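Local coordinates for protein DyP-type peroxidase (Pleurotus ostreatus PC15, PDB 6FSK) that probably uses peroxide to oxidise dyes and, through a non-canonical site, Mn(II), with a heme b cofactor as a DyP-type peroxidase, at residues E363-S366 with Q367-H370. The protein carries 1 engineered substitution. Sequence-based numbering, arbitrary orientation.
Sequences EVTS and QEHH
Thr365 and Glu368 bond reciprocally, each side chain serving the other's backbone N-H. Glu368 N donates to Thr365 OG1 at 3.1 Å, and an angle of 166° at the hydrogen shows the bond to be nearly straight. In return Thr365 N reaches Glu368 OE2 at 2.9 Å, meeting the lone pair turned away from OE1. Glu368 can make this bond because its CG lies beside its own backbone N (chi1 -70°) and the chain beyond is extended, which carries the carboxylate back to the backbone N-H of the N-cap residue. Its CG passes 3.2 Å from Thr365 OG1. Val364 adds an apolar touch, CG1 lying 3.8 Å from Glu368 CB. The first turn closes with His369 N to Thr365 O at 2.9 Å; Ser366 O then accepts from His370 N, also at 2.9 Å but less straight, 153° at the hydrogen. The buried carboxylate has further partners: OE1 accepts from His375 N and His376 N, and OE2 forms a salt bridge with Arg378. An alanine in place of Glu368 would probably leave Thr365 N, both histidine N-H groups and the Arg378 guanidinium without their carboxylate mate. The reciprocal bonds between N-cap Thr365 and Glu368 make a capping box, here opening the short surface helix 366-371 after strand 354-360.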
loop_
_atom_site.group_PDB
_atom_site.type_symbol
_atom_site.label_atom_id
_atom_site.label_comp_id
_atom_site.label_asym_id
_atom_site.label_seq_id
_atom_site.Cartn_x
_atom_site.Cartn_y
_atom_site.Cartn_z
ATOM N N GLU A 363 -15.207 9.150 -11.259
ATOM C CA GLU A 363 -16.184 8.052 -10.998
ATOM C C GLU A 363 -16.502 7.359 -12.331
ATOM O O GLU A 363 -16.309 7.962 -13.437
ATOM C CB GLU A 363 -17.425 8.647 -10.369
ATOM C CG GLU A 363 -17.185 9.214 -8.973
ATOM C CD GLU A 363 -16.702 8.117 -8.058
ATOM O OE1 GLU A 363 -17.481 7.115 -7.787
ATOM O OE2 GLU A 363 -15.541 8.125 -7.651
ATOM N N VAL A 364 -16.983 6.129 -12.302
ATOM C CA VAL A 364 -17.372 5.361 -13.515
ATOM C C VAL A 364 -18.562 6.107 -14.179
ATOM O O VAL A 364 -19.475 6.488 -13.476
ATOM C CB VAL A 364 -17.749 3.949 -13.114
ATOM C CG1 VAL A 364 -18.374 3.155 -14.278
ATOM C CG2 VAL A 364 -16.487 3.259 -12.539
ATOM N N THR A 365 -18.432 6.280 -15.482
ATOM C CA THR A 365 -19.457 7.034 -16.212
ATOM C C THR A 365 -20.606 6.117 -16.679
ATOM O O THR A 365 -20.509 4.893 -16.684
ATOM C CB THR A 365 -18.911 7.671 -17.483
ATOM O OG1 THR A 365 -18.469 6.667 -18.342
ATOM C CG2 THR A 365 -17.686 8.635 -17.190
ATOM N N SER A 366 -21.748 6.755 -16.994
ATOM C CA SER A 366 -22.880 5.955 -17.542
ATOM C C SER A 366 -22.483 5.140 -18.719
ATOM O O SER A 366 -22.897 3.971 -18.858
ATOM C CB SER A 366 -24.046 6.965 -17.966
ATOM O OG SER A 366 -24.499 7.579 -16.787
ATOM N N GLN A 367 -21.640 5.655 -19.616
ATOM C CA GLN A 367 -21.259 4.917 -20.814
ATOM C C GLN A 367 -20.371 3.715 -20.420
ATOM O O GLN A 367 -20.471 2.626 -21.024
ATOM C CB GLN A 367 -20.491 5.740 -21.827
ATOM C CG GLN A 367 -20.277 5.041 -23.141
ATOM C CD GLN A 367 -21.612 4.853 -23.916
ATOM O OE1 GLN A 367 -22.358 5.796 -24.078
ATOM N NE2 GLN A 367 -21.943 3.628 -24.269
ATOM N N GLU A 368 -19.430 3.944 -19.494
ATOM C CA GLU A 368 -18.642 2.840 -19.007
ATOM C C GLU A 368 -19.484 1.787 -18.381
ATOM O O GLU A 368 -19.202 0.582 -18.613
ATOM C CB GLU A 368 -17.585 3.336 -17.974
ATOM C CG GLU A 368 -16.487 4.159 -18.575
ATOM C CD GLU A 368 -15.483 4.681 -17.504
ATOM O OE1 GLU A 368 -14.237 4.339 -17.514
ATOM O OE2 GLU A 368 -15.953 5.448 -16.633
ATOM N N HIS A 369 -20.436 2.172 -17.551
ATOM C CA HIS A 369 -21.357 1.171 -16.935
ATOM C C HIS A 369 -22.128 0.398 -18.016
ATOM O O HIS A 369 -22.155 -0.842 -18.031
ATOM C CB HIS A 369 -22.271 1.860 -15.986
ATOM C CG HIS A 369 -23.190 0.934 -15.276
ATOM N ND1 HIS A 369 -22.748 0.024 -14.341
ATOM C CD2 HIS A 369 -24.545 0.824 -15.307
ATOM C CE1 HIS A 369 -23.796 -0.631 -13.843
ATOM N NE2 HIS A 369 -24.892 -0.150 -14.407
ATOM N N HIS A 370 -22.590 1.109 -19.058
ATOM C CA HIS A 370 -23.362 0.429 -20.124
ATOM C C HIS A 370 -22.492 -0.519 -20.870
ATOM O O HIS A 370 -22.892 -1.649 -21.165
ATOM C CB HIS A 370 -23.917 1.478 -21.077
ATOM C CG HIS A 370 -24.588 0.895 -22.281
ATOM N ND1 HIS A 370 -23.899 0.508 -23.422
ATOM C CD2 HIS A 370 -25.877 0.551 -22.485
ATOM C CE1 HIS A 370 -24.750 -0.013 -24.294
ATOM N NE2 HIS A 370 -25.953 0.017 -23.752
#